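Local structure of 4-hydroxy-tetrahydrodipicolinate synthase (Methanocaldococcus jannaschii DSM 2661, 2YXG) at residues Ala8-Phe13 / Pro249-Leu254; Leu100-Tyr105 / Val130-Pro135; Pro109-Leu114 / Asn141-Thr146; Phe242-Pro247 / Glu270-His275. The protein probably condenses pyruvate with aspartate-beta-semialdehyde to form 4-hydroxy-tetrahydrodipicolinate, a step of lysine biosynthesis, through a Schiff-base intermediate. All coordinates share one frame; numbering follows the deposited sequence.

The four contacts belong to one TIM barrel and its C-terminal helices. Contact 2 pairs two neighbouring barrel strands and holds the predicted catalytic Tyr132, whose side chain lies about 3 Å from that of Lys161, the predicted Schiff-base lysine. Contact 3, its centre about 11 Å from that of contact 2, ties together the starts of helices 111-124 and 144-153, further along the chain from those strands; Asn133 joins the two contacts by hydrogen bonds to Asn141 and Leu142. Across the barrel, contact 1 brings Val250 within about 4 Å of the side chain of Thr44, a predicted pyruvate-binding residue. Contact 4 touches contact 1 through Pro249 and Thr252, with centres about 12 Å apart, and lies away from the predicted sites.

Contact 1: Ala8-Phe13 / Pro249-Leu254; sequences AIITPF and PVKTAL
Ile10 meets the segment 249-254 of helix 248-256 with both of its branches. Its CG2 slides past Val250, reaching CG1 at 3.7 Å, while CD1 runs tip to tip against Leu254 CD1, also at 3.7 Å. Val250 and Leu254 are one helical turn apart and thus project from the same side of the helix, and the branched isoleucine spans both. CG1 of Ile10 sits between the backbone N and the carbonyl carbon (chi1 65°), which places CG1 on the Leu254 side and CG2 on the Val250 side; chi2 then turns CD1 to the tip of Leu254. The alkyl chain of Lys251 crosses the same CD1 more loosely.

The polar part rests on Lys251, a residue whose apolar stem can travel along Ile10 before delivering a charge. NZ donates to Thr11 O at 2.9 Å, tilted 21° from the carbonyl plane. It also lies close to the Phe13 ring, 3.0 Å from CD2, approaching obliquely. A salt bridge to Glu46 and a hydrogen bond to Glu263 O add to the grip on this buried ammonium group, and the acidic partner would be expected to favour its charged form.

Val250 neighbours Thr44, which puts the contact beside the predicted pyruvate pocket. The loop bridges from barrel strand 4-7 to the short strand 13-14, with helix 248-256 along one side; Ile9 and Pro12 pack instead on helix 20-32, and Ala253 rests on helix 273-286.

Contact 2: Leu100-Tyr105 / Val130-Pro135; sequences LSITPY and VLYNVP
Leu100-Ile102 and Val130-Tyr132 pair in parallel register through three backbone bonds. Ser101 is gripped on both its N and its O: its N donates to Val130 O at 2.8 Å, and its O accepts from Tyr132 N at 3.0 Å. Tyr132 O then takes Thr103 N at 3.0 Å, carrying the ladder one residue beyond the end of strand 98-102. The intervening residues bond outward, Leu100 to the backbone of Ala74 and Ala76, Leu131 to that of Ala159 and Lys161, which continues the sheet on both sides.

Where the strands end, a water takes over. It donates to Asn133 OD1 at 2.9 Å, accepts from Val134 N, and is bonded to Thr103 OG1 at 2.8 Å, so a small hydroxyl and an amide oxygen continue the link between the chains. Asn133 suits this place because its amide offers both polarities: ND2 binds Glu162 and Asn141, while OD1 also accepts from Leu142 N.

On the face shared by Leu100, Ile102, Val130 and Tyr132 the packing is apolar. With CG anti to the backbone N (chi1 176°), the Tyr132 ring lies alongside Ile102, whose CD1 reaches ring atom CD2 at 3.7 Å; that methyl also meets Val134 CG1. Leu100 splits its methyls, CD1 to Val130 CG1 at 3.7 Å and CD2 to Tyr132 CD2 at 3.8 Å. The tyrosine ring also makes a cation-pi contact with Lys161.

Such neighbouring parallel strands, joined by helix 111-124, form a beta-alpha-beta unit of the TIM barrel, here carrying the predicted proton donor/acceptor Tyr132.

Contact 3: Pro109-Leu114 / Asn141-Thr146; sequences PTQEGL and NLEPKT
Gln111 reaches across to the loop and helix start at Asn141-Thr146 with an amide that is held at both ends. Just before it, Thr110 is the N-cap of helix 111-124, its OG1 accepting from Gly113 N at 3.0 Å, and Gln111 is the first residue of that helix. The Gln111 chain bends at chi2 (-60°), bringing its amide over the Glu143 side chain. There OE1 accepts twice: Thr146 OG1 donates in the carbonyl plane, on a lone pair, at 2.7 Å, while Glu143 N, at 3.1 Å, comes from 37° above that plane. NE2 donates to Asn141 O at 2.7 Å. A glutamine suits the place because one flat group supplies both the acceptor and the donor, and the three bonds fix its rotation. The Glu143 carboxylate stacks on this amide, the two planes 10° apart.

Both segments follow neighbouring barrel strands of the TIM fold, and the bonds join the N-terminal ends of helices 111-124 and 144-153, Glu143 being the N-cap residue of the latter.

Leu114, one turn beyond Thr110, sends CD1 obliquely against Leu142 CD1 at 4.0 Å; both leucines also pack on Thr103.

Contact 4: Phe242-Pro247 / Glu270-His275; sequences FIETNP and EMSEEH
Glu244 OE2 is gripped by two donors at the start of helix 273-286. His275 ND1 donates at 2.6 Å, to the anti lone pair that faces away from OE1, and Ser272 N comes in on the syn side at 3.0 Å. The oxygen meets the ring at its edge, near the ring plane, while the carboxylate plane itself is turned 77° from that of the ring. An extended chain beyond CG (chi2 -166°) carries the carboxylate out to the helix start, and glutamate suits because one oxygen can take two donors. OE1 accepts from a water that also donates to Glu270 O. The donors and the nearby helix N-terminus would favour a negative charge.

Ser272 is the N-cap of that helix, its OG accepting from His275 N at 3.2 Å.

Histidine offers an edge N-H to Glu244 and a face to Ile243. CG1 of Ile243 lies over that face, offset toward the rim, in a CH-pi contact 4.0 Å from the centroid, and its CD1 is 3.5 Å from His275 CD2. This packing and the ND1 bond would together restrain the imidazole. CG2 meets Met271 SD at 4.2 Å.

The contact ties the loop between helices 224-240 and 248-256 to helix 273-286, with Met271 packed on Ile248 and Thr252.

Contact 1: Ala8-Phe13 / Pro249-Leu254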
loop_
_atom_site.group_PDB
_atom_site.type_symbol
_atom_site.label_atom_id
_atom_site.label_comp_id
_atom_site.label_asym_id
_atom_site.label_seq_id
_atom_site.Cartn_x
_atom_site.Cartn_y
_atom_site.Cartn_z
ATOM N N ALA A 8 -7.449 23.661 -13.029
ATOM C CA ALA A 8 -6.761 24.118 -11.836
ATOM C C ALA A 8 -5.585 24.890 -12.367
ATOM O O ALA A 8 -4.611 24.314 -12.899
ATOM C CB ALA A 8 -6.330 22.924 -10.949
ATOM N N ILE A 9 -5.721 26.211 -12.339
ATOM C CA ILE A 9 -4.753 27.039 -13.030
ATOM C C ILE A 9 -3.446 27.125 -12.295
ATOM O O ILE A 9 -3.404 27.092 -11.036
ATOM C CB ILE A 9 -5.251 28.459 -13.357
ATOM C CG1 ILE A 9 -5.638 29.224 -12.080
ATOM C CG2 ILE A 9 -6.349 28.369 -14.459
ATOM C CD1 ILE A 9 -5.599 30.759 -12.233
ATOM N N ILE A 10 -2.367 27.183 -13.075
ATOM C CA ILE A 10 -1.101 27.467 -12.484
ATOM C C ILE A 10 -1.032 28.919 -12.053
ATOM O O ILE A 10 -1.798 29.776 -12.524
ATOM C CB ILE A 10 0.057 27.159 -13.439
ATOM C CG1 ILE A 10 -0.003 28.112 -14.666
ATOM C CG2 ILE A 10 0.016 25.670 -13.798
ATOM C CD1 ILE A 10 1.349 28.535 -15.188
ATOM N N THR A 11 -0.116 29.184 -11.132
ATOM C CA THR A 11 0.279 30.560 -10.820
ATOM C C THR A 11 1.617 30.823 -11.573
ATOM O O THR A 11 2.652 30.322 -11.183
ATOM C CB THR A 11 0.422 30.776 -9.264
ATOM O OG1 THR A 11 -0.794 30.410 -8.595
ATOM C CG2 THR A 11 0.745 32.232 -8.914
ATOM N N PRO A 12 1.594 31.626 -12.637
ATOM C CA PRO A 12 2.856 31.913 -13.352
ATOM C C PRO A 12 3.671 32.957 -12.595
ATOM O O PRO A 12 3.091 33.846 -11.975
ATOM C CB PRO A 12 2.389 32.459 -14.704
ATOM C CG PRO A 12 0.937 32.833 -14.528
ATOM C CD PRO A 12 0.441 32.348 -13.210
ATOM N N PHE A 13 4.999 32.804 -12.601
ATOM C CA PHE A 13 5.927 33.695 -11.961
ATOM C C PHE A 13 6.849 34.378 -13.025
ATOM O O PHE A 13 7.234 33.760 -14.038
ATOM C CB PHE A 13 6.794 32.943 -10.914
ATOM C CG PHE A 13 6.003 32.210 -9.820
ATOM C CD1 PHE A 13 5.074 32.897 -9.001
ATOM C CD2 PHE A 13 6.212 30.816 -9.593
ATOM C CE1 PHE A 13 4.341 32.216 -7.992
ATOM C CE2 PHE A 13 5.484 30.103 -8.583
ATOM C CZ PHE A 13 4.527 30.796 -7.782
ATOM N N PRO A 249 5.256 19.116 -14.372
ATOM C CA PRO A 249 4.998 18.853 -15.779
ATOM C C PRO A 249 4.117 19.903 -16.485
ATOM O O PRO A 249 4.460 20.341 -17.571
ATOM C CB PRO A 249 4.326 17.463 -15.771
ATOM C CG PRO A 249 4.793 16.819 -14.473
ATOM C CD PRO A 249 4.750 18.009 -13.527
ATOM N N VAL A 250 3.001 20.288 -15.907
ATOM C CA VAL A 250 2.156 21.294 -16.532
ATOM C C VAL A 250 2.866 22.624 -16.698
ATOM O O VAL A 250 2.764 23.225 -17.753
ATOM C CB VAL A 250 0.740 21.444 -15.866
ATOM C CG1 VAL A 250 0.797 22.114 -14.471
ATOM C CG2 VAL A 250 -0.197 22.217 -16.787
ATOM N N LYS A 251 3.637 23.070 -15.722
ATOM C CA LYS A 251 4.370 24.316 -15.936
ATOM C C LYS A 251 5.484 24.132 -17.018
ATOM O O LYS A 251 5.768 25.016 -17.822
ATOM C CB LYS A 251 4.939 24.796 -14.611
ATOM C CG LYS A 251 4.727 26.278 -14.337
ATOM C CD LYS A 251 5.233 26.725 -12.904
ATOM C CE LYS A 251 4.363 27.855 -12.422
ATOM N NZ LYS A 251 4.960 28.638 -11.318
ATOM N N THR A 252 6.104 22.954 -17.043
ATOM C CA THR A 252 7.182 22.718 -17.973
ATOM C C THR A 252 6.592 22.765 -19.375
ATOM O O THR A 252 7.167 23.427 -20.269
ATOM C CB THR A 252 7.798 21.394 -17.702
ATOM O OG1 THR A 252 8.239 21.403 -16.343
ATOM C CG2 THR A 252 8.953 21.126 -18.634
ATOM N N ALA A 253 5.435 22.089 -19.540
ATOM C CA ALA A 253 4.700 22.082 -20.767
ATOM C C ALA A 253 4.266 23.503 -21.249
ATOM O O ALA A 253 4.465 23.831 -22.416
ATOM C CB ALA A 253 3.516 21.160 -20.654
ATOM N N LEU A 254 3.667 24.316 -20.366
ATOM C CA LEU A 254 3.323 25.718 -20.710
ATOM C C LEU A 254 4.544 26.522 -21.125
ATOM O O LEU A 254 4.450 27.283 -22.063
ATOM C CB LEU A 254 2.616 26.470 -19.557
ATOM C CG LEU A 254 1.259 25.802 -19.293
ATOM C CD1 LEU A 254 0.649 26.264 -17.975
ATOM C CD2 LEU A 254 0.293 26.032 -20.504
#

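Contact 2: Leu100-Tyr105 / Val130-Pro135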
loop_
_atom_site.group_PDB
_atom_site.type_symbol
_atom_site.label_atom_id
_atom_site.label_comp_id
_atom_site.label_asym_id
_atom_site.label_seq_id
_atom_site.Cartn_x
_atom_site.Cartn_y
_atom_site.Cartn_z
ATOM N N LEU A 100 -12.891 25.784 -3.024
ATOM C CA LEU A 100 -12.341 24.442 -2.960
ATOM C C LEU A 100 -11.569 24.292 -1.643
ATOM O O LEU A 100 -10.689 25.119 -1.316
ATOM C CB LEU A 100 -11.409 24.165 -4.141
ATOM C CG LEU A 100 -10.894 22.707 -4.111
ATOM C CD1 LEU A 100 -11.627 21.815 -5.123
ATOM C CD2 LEU A 100 -9.391 22.663 -4.231
ATOM N N SER A 101 -11.864 23.215 -0.926
ATOM C CA SER A 101 -11.346 23.032 0.411
ATOM C C SER A 101 -10.778 21.570 0.610
ATOM O O SER A 101 -11.522 20.590 0.702
ATOM C CB SER A 101 -12.466 23.364 1.404
ATOM O OG SER A 101 -11.981 23.319 2.729
ATOM N N ILE A 102 -9.467 21.438 0.643
ATOM C CA ILE A 102 -8.812 20.123 0.710
ATOM C C ILE A 102 -8.887 19.565 2.134
ATOM O O ILE A 102 -8.849 20.326 3.137
ATOM C CB ILE A 102 -7.315 20.246 0.230
ATOM C CG1 ILE A 102 -6.656 18.863 -0.023
ATOM C CG2 ILE A 102 -6.501 21.146 1.198
ATOM C CD1 ILE A 102 -5.332 18.915 -0.853
ATOM N N THR A 103 -9.014 18.234 2.245
ATOM C CA THR A 103 -8.870 17.616 3.539
ATOM C C THR A 103 -7.464 18.034 4.059
ATOM O O THR A 103 -6.481 17.965 3.303
ATOM C CB THR A 103 -8.934 16.079 3.464
ATOM O OG1 THR A 103 -7.753 15.605 2.789
ATOM C CG2 THR A 103 -10.219 15.572 2.676
ATOM N N PRO A 104 -7.368 18.460 5.337
ATOM C CA PRO A 104 -6.063 18.695 5.987
ATOM C C PRO A 104 -5.078 17.576 5.709
ATOM O O PRO A 104 -5.425 16.401 5.824
ATOM C CB PRO A 104 -6.428 18.677 7.482
ATOM C CG PRO A 104 -7.780 19.382 7.488
ATOM C CD PRO A 104 -8.482 18.725 6.273
ATOM N N TYR A 105 -3.843 17.949 5.392
ATOM C CA TYR A 105 -2.811 17.011 4.954
ATOM C C TYR A 105 -1.840 16.944 6.120
ATOM O O TYR A 105 -1.871 17.825 6.982
ATOM C CB TYR A 105 -2.087 17.558 3.688
ATOM C CG TYR A 105 -1.988 19.053 3.721
ATOM C CD1 TYR A 105 -0.917 19.687 4.360
ATOM C CD2 TYR A 105 -3.017 19.845 3.188
ATOM C CE1 TYR A 105 -0.863 21.101 4.411
ATOM C CE2 TYR A 105 -2.993 21.232 3.267
ATOM C CZ TYR A 105 -1.917 21.860 3.871
ATOM O OH TYR A 105 -1.861 23.265 3.917
ATOM N N VAL A 130 -16.650 22.975 -2.556
ATOM C CA VAL A 130 -16.134 21.731 -3.122
ATOM C C VAL A 130 -15.086 21.104 -2.172
ATOM O O VAL A 130 -14.001 21.666 -1.922
ATOM C CB VAL A 130 -15.553 21.997 -4.539
ATOM C CG1 VAL A 130 -15.159 20.680 -5.256
ATOM C CG2 VAL A 130 -16.574 22.759 -5.395
ATOM N N LEU A 131 -15.421 19.944 -1.653
ATOM C CA LEU A 131 -14.504 19.167 -0.840
ATOM C C LEU A 131 -13.456 18.508 -1.744
ATOM O O LEU A 131 -13.813 17.979 -2.775
ATOM C CB LEU A 131 -15.259 18.090 -0.070
ATOM C CG LEU A 131 -16.357 18.564 0.932
ATOM C CD1 LEU A 131 -17.029 17.384 1.612
ATOM C CD2 LEU A 131 -15.781 19.467 1.978
ATOM N N TYR A 132 -12.174 18.587 -1.407
ATOM C CA TYR A 132 -11.150 17.942 -2.255
ATOM C C TYR A 132 -10.469 16.814 -1.467
ATOM O O TYR A 132 -9.884 17.051 -0.414
ATOM C CB TYR A 132 -10.150 18.982 -2.719
ATOM C CG TYR A 132 -8.974 18.469 -3.536
ATOM C CD1 TYR A 132 -9.038 17.252 -4.243
ATOM C CD2 TYR A 132 -7.814 19.232 -3.646
ATOM C CE1 TYR A 132 -7.964 16.791 -4.978
ATOM C CE2 TYR A 132 -6.740 18.795 -4.410
ATOM C CZ TYR A 132 -6.821 17.579 -5.072
ATOM O OH TYR A 132 -5.766 17.141 -5.848
ATOM N N ASN A 133 -10.612 15.590 -1.958
ATOM C CA ASN A 133 -10.021 14.433 -1.338
ATOM C C ASN A 133 -8.907 13.895 -2.249
ATOM O O ASN A 133 -9.131 13.623 -3.429
ATOM C CB ASN A 133 -11.106 13.335 -1.099
ATOM C CG ASN A 133 -10.551 12.071 -0.417
ATOM O OD1 ASN A 133 -9.881 12.148 0.642
ATOM N ND2 ASN A 133 -10.867 10.910 -0.990
ATOM N N VAL A 134 -7.703 13.745 -1.709
ATOM C CA VAL A 134 -6.567 13.206 -2.532
ATOM C C VAL A 134 -5.623 12.492 -1.609
ATOM O O VAL A 134 -4.561 12.999 -1.266
ATOM C CB VAL A 134 -5.868 14.333 -3.412
ATOM C CG1 VAL A 134 -5.364 15.505 -2.516
ATOM C CG2 VAL A 134 -4.761 13.781 -4.337
ATOM N N PRO A 135 -6.020 11.317 -1.160
ATOM C CA PRO A 135 -5.248 10.596 -0.149
ATOM C C PRO A 135 -3.757 10.394 -0.493
ATOM O O PRO A 135 -2.945 10.250 0.425
ATOM C CB PRO A 135 -5.933 9.228 -0.060
ATOM C CG PRO A 135 -7.109 9.281 -0.939
ATOM C CD PRO A 135 -7.207 10.584 -1.627
HETATM O O HOH W 1 -7.443 13.625 0.887
#

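Contact 3: Pro109-Leu114 / Asn141-Thr146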
loop_
_atom_site.group_PDB
_atom_site.type_symbol
_atom_site.label_atom_id
_atom_site.label_comp_id
_atom_site.label_asym_id
_atom_site.label_seq_id
_atom_site.Cartn_x
_atom_site.Cartn_y
_atom_site.Cartn_z
ATOM N N PRO A 109 -6.067 14.084 10.563
ATOM C CA PRO A 109 -7.231 14.032 11.456
ATOM C C PRO A 109 -8.065 12.805 11.151
ATOM O O PRO A 109 -7.928 12.193 10.084
ATOM C CB PRO A 109 -7.993 15.309 11.121
ATOM C CG PRO A 109 -7.575 15.651 9.798
ATOM C CD PRO A 109 -6.113 15.251 9.677
ATOM N N THR A 110 -8.841 12.401 12.145
ATOM C CA THR A 110 -9.830 11.316 12.058
ATOM C C THR A 110 -11.037 11.787 11.224
ATOM O O THR A 110 -11.202 12.988 10.964
ATOM C CB THR A 110 -10.341 11.033 13.498
ATOM O OG1 THR A 110 -11.037 12.197 13.971
ATOM C CG2 THR A 110 -9.133 10.722 14.471
ATOM N N GLN A 111 -11.896 10.864 10.820
ATOM C CA GLN A 111 -13.160 11.238 10.138
ATOM C C GLN A 111 -13.969 12.334 10.832
ATOM O O GLN A 111 -14.482 13.250 10.177
ATOM C CB GLN A 111 -14.029 9.995 9.886
ATOM C CG GLN A 111 -13.343 9.023 8.945
ATOM C CD GLN A 111 -13.041 9.641 7.548
ATOM O OE1 GLN A 111 -13.893 10.243 6.934
ATOM N NE2 GLN A 111 -11.819 9.494 7.082
ATOM N N GLU A 112 -14.063 12.253 12.158
ATOM C CA GLU A 112 -14.841 13.199 12.972
ATOM C C GLU A 112 -14.122 14.547 12.974
ATOM O O GLU A 112 -14.753 15.626 12.895
ATOM C CB GLU A 112 -15.030 12.604 14.390
ATOM C CG GLU A 112 -15.905 13.413 15.365
ATOM C CD GLU A 112 -17.271 13.876 14.776
ATOM O OE1 GLU A 112 -17.927 13.130 13.973
ATOM O OE2 GLU A 112 -17.675 15.008 15.136
ATOM N N GLY A 113 -12.786 14.477 13.024
ATOM C CA GLY A 113 -11.941 15.690 12.898
ATOM C C GLY A 113 -12.159 16.373 11.561
ATOM O O GLY A 113 -12.339 17.582 11.488
ATOM N N LEU A 114 -12.188 15.579 10.505
ATOM C CA LEU A 114 -12.589 16.091 9.177
ATOM C C LEU A 114 -13.969 16.704 9.142
ATOM O O LEU A 114 -14.135 17.759 8.559
ATOM C CB LEU A 114 -12.492 14.996 8.092
ATOM C CG LEU A 114 -11.091 14.440 7.761
ATOM C CD1 LEU A 114 -11.181 13.227 6.815
ATOM C CD2 LEU A 114 -10.207 15.544 7.126
ATOM N N ASN A 141 -8.091 9.734 3.873
ATOM C CA ASN A 141 -9.168 9.526 2.941
ATOM C C ASN A 141 -10.480 9.992 3.564
ATOM O O ASN A 141 -10.879 9.485 4.602
ATOM C CB ASN A 141 -9.262 8.050 2.526
ATOM C CG ASN A 141 -10.381 7.805 1.460
ATOM O OD1 ASN A 141 -10.463 8.538 0.464
ATOM N ND2 ASN A 141 -11.277 6.809 1.710
ATOM N N LEU A 142 -11.122 10.968 2.956
ATOM C CA LEU A 142 -12.445 11.394 3.394
ATOM C C LEU A 142 -13.490 10.365 2.938
ATOM O O LEU A 142 -13.723 10.194 1.745
ATOM C CB LEU A 142 -12.788 12.738 2.776
ATOM C CG LEU A 142 -14.187 13.355 3.031
ATOM C CD1 LEU A 142 -14.405 13.737 4.554
ATOM C CD2 LEU A 142 -14.341 14.534 2.167
ATOM N N GLU A 143 -14.122 9.701 3.887
ATOM C CA GLU A 143 -15.007 8.589 3.594
ATOM C C GLU A 143 -16.354 9.091 3.157
ATOM O O GLU A 143 -16.798 10.132 3.654
ATOM C CB GLU A 143 -15.158 7.689 4.818
ATOM C CG GLU A 143 -13.840 7.030 5.089
ATOM C CD GLU A 143 -13.796 6.202 6.375
ATOM O OE1 GLU A 143 -14.851 5.943 6.998
ATOM O OE2 GLU A 143 -12.693 5.782 6.746
ATOM N N PRO A 144 -17.020 8.330 2.243
ATOM C CA PRO A 144 -18.373 8.725 1.807
ATOM C C PRO A 144 -19.360 8.877 2.997
ATOM O O PRO A 144 -20.221 9.765 2.957
ATOM C CB PRO A 144 -18.777 7.615 0.794
ATOM C CG PRO A 144 -17.406 7.037 0.303
ATOM C CD PRO A 144 -16.538 7.098 1.578
ATOM N N LYS A 145 -19.197 8.116 4.089
ATOM C CA LYS A 145 -20.108 8.303 5.234
ATOM C C LYS A 145 -19.964 9.689 5.833
ATOM O O LYS A 145 -20.949 10.267 6.272
ATOM C CB LYS A 145 -19.952 7.230 6.338
ATOM C CG LYS A 145 -18.609 7.260 7.141
ATOM C CD LYS A 145 -18.654 6.180 8.291
ATOM C CE LYS A 145 -17.320 6.104 9.102
ATOM N NZ LYS A 145 -17.245 4.967 10.131
ATOM N N THR A 146 -18.725 10.193 5.845
ATOM C CA THR A 146 -18.396 11.481 6.373
ATOM C C THR A 146 -18.895 12.573 5.460
ATOM O O THR A 146 -19.499 13.515 5.936
ATOM C CB THR A 146 -16.911 11.622 6.683
ATOM O OG1 THR A 146 -16.507 10.505 7.483
ATOM C CG2 THR A 146 -16.616 12.917 7.448
#

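Contact 4: Phe242-Pro247 / Glu270-His275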
loop_
_atom_site.group_PDB
_atom_site.type_symbol
_atom_site.label_atom_id
_atom_site.label_comp_id
_atom_site.label_asym_id
_atom_site.label_seq_id
_atom_site.Cartn_x
_atom_site.Cartn_y
_atom_site.Cartn_z
ATOM N N PHE A 242 1.589 13.769 -15.011
ATOM C CA PHE A 242 2.093 13.305 -13.720
ATOM C C PHE A 242 3.454 12.576 -13.765
ATOM O O PHE A 242 3.774 11.806 -12.833
ATOM C CB PHE A 242 1.042 12.485 -12.965
ATOM C CG PHE A 242 0.596 11.228 -13.664
ATOM C CD1 PHE A 242 1.370 10.073 -13.624
ATOM C CD2 PHE A 242 -0.665 11.174 -14.271
ATOM C CE1 PHE A 242 0.932 8.917 -14.237
ATOM C CE2 PHE A 242 -1.130 10.007 -14.867
ATOM C CZ PHE A 242 -0.342 8.886 -14.862
ATOM N N ILE A 243 4.223 12.811 -14.835
ATOM C CA ILE A 243 5.520 12.172 -14.987
ATOM C C ILE A 243 6.464 12.508 -13.794
ATOM O O ILE A 243 7.258 11.671 -13.324
ATOM C CB ILE A 243 6.168 12.406 -16.401
ATOM C CG1 ILE A 243 7.329 11.434 -16.580
ATOM C CG2 ILE A 243 6.615 13.832 -16.619
ATOM C CD1 ILE A 243 8.027 11.622 -17.856
ATOM N N GLU A 244 6.348 13.740 -13.330
ATOM C CA GLU A 244 6.811 14.127 -12.016
ATOM C C GLU A 244 5.593 14.785 -11.341
ATOM O O GLU A 244 4.563 15.013 -12.000
ATOM C CB GLU A 244 8.032 15.083 -12.131
ATOM C CG GLU A 244 9.226 14.458 -12.904
ATOM C CD GLU A 244 10.583 15.198 -12.774
ATOM O OE1 GLU A 244 10.659 16.244 -12.072
ATOM O OE2 GLU A 244 11.572 14.711 -13.399
ATOM N N THR A 245 5.714 15.090 -10.050
ATOM C CA THR A 245 4.665 15.721 -9.262
ATOM C C THR A 245 4.081 16.984 -9.898
ATOM O O THR A 245 4.804 17.943 -10.091
ATOM C CB THR A 245 5.203 16.081 -7.891
ATOM O OG1 THR A 245 5.752 14.893 -7.328
ATOM C CG2 THR A 245 4.059 16.566 -6.984
ATOM N N ASN A 246 2.786 16.952 -10.240
ATOM C CA ASN A 246 2.007 18.180 -10.528
ATOM C C ASN A 246 2.289 19.293 -9.474
ATOM O O ASN A 246 2.335 18.994 -8.263
ATOM C CB ASN A 246 0.518 17.836 -10.509
ATOM C CG ASN A 246 -0.355 19.030 -10.810
ATOM O OD1 ASN A 246 -0.217 19.671 -11.857
ATOM N ND2 ASN A 246 -1.259 19.343 -9.901
ATOM N N PRO A 247 2.489 20.563 -9.909
ATOM C CA PRO A 247 2.506 21.084 -11.273
ATOM C C PRO A 247 3.877 21.179 -12.049
ATOM O O PRO A 247 4.007 22.008 -12.966
ATOM C CB PRO A 247 1.957 22.489 -11.078
ATOM C CG PRO A 247 2.601 22.913 -9.784
ATOM C CD PRO A 247 2.630 21.662 -8.922
ATOM N N GLU A 270 12.856 22.088 -11.507
ATOM C CA GLU A 270 12.849 21.567 -12.880
ATOM C C GLU A 270 12.807 20.048 -13.001
ATOM O O GLU A 270 13.420 19.341 -12.248
ATOM C CB GLU A 270 14.077 22.050 -13.681
ATOM C CG GLU A 270 14.103 23.532 -13.997
ATOM C CD GLU A 270 14.649 23.859 -15.420
ATOM O OE1 GLU A 270 15.667 23.242 -15.870
ATOM O OE2 GLU A 270 14.063 24.765 -16.076
ATOM N N MET A 271 12.050 19.596 -13.987
ATOM C CA MET A 271 12.015 18.225 -14.431
ATOM C C MET A 271 13.415 17.703 -14.865
ATOM O O MET A 271 14.189 18.457 -15.479
ATOM C CB MET A 271 11.054 18.221 -15.611
ATOM C CG MET A 271 10.683 16.934 -16.215
ATOM S SD MET A 271 9.052 17.185 -16.960
ATOM C CE MET A 271 9.454 17.306 -18.656
ATOM N N SER A 272 13.709 16.429 -14.559
ATOM C CA SER A 272 14.920 15.742 -15.109
ATOM C C SER A 272 14.972 15.808 -16.646
ATOM O O SER A 272 13.921 15.967 -17.326
ATOM C CB SER A 272 14.990 14.284 -14.645
ATOM O OG SER A 272 14.172 13.440 -15.460
ATOM N N GLU A 273 16.181 15.708 -17.201
ATOM C CA GLU A 273 16.361 15.821 -18.667
ATOM C C GLU A 273 15.600 14.707 -19.363
ATOM O O GLU A 273 14.971 14.912 -20.403
ATOM C CB GLU A 273 17.832 15.792 -19.056
ATOM C CG GLU A 273 18.529 17.138 -18.850
ATOM C CD GLU A 273 17.842 18.256 -19.638
ATOM O OE1 GLU A 273 17.570 18.027 -20.851
ATOM O OE2 GLU A 273 17.557 19.337 -19.046
ATOM N N GLU A 274 15.604 13.531 -18.756
ATOM C CA GLU A 274 14.899 12.392 -19.353
ATOM C C GLU A 274 13.373 12.582 -19.405
ATOM O O GLU A 274 12.692 12.210 -20.353
ATOM C CB GLU A 274 15.221 11.157 -18.549
ATOM C CG GLU A 274 14.826 9.919 -19.227
ATOM C CD GLU A 274 15.084 8.718 -18.341
ATOM O OE1 GLU A 274 16.293 8.348 -18.228
ATOM O OE2 GLU A 274 14.094 8.163 -17.777
ATOM N N HIS A 275 12.834 13.139 -18.347
ATOM C CA HIS A 275 11.407 13.405 -18.277
ATOM C C HIS A 275 11.020 14.548 -19.225
ATOM O O HIS A 275 9.957 14.472 -19.829
ATOM C CB HIS A 275 11.002 13.644 -16.814
ATOM C CG HIS A 275 11.036 12.404 -15.977
ATOM N ND1 HIS A 275 11.020 12.435 -14.598
ATOM C CD2 HIS A 275 11.111 11.091 -16.320
ATOM C CE1 HIS A 275 11.036 11.194 -14.128
ATOM N NE2 HIS A 275 11.104 10.362 -15.152
HETATM O O HOH W 2 12.661 17.437 -10.542
#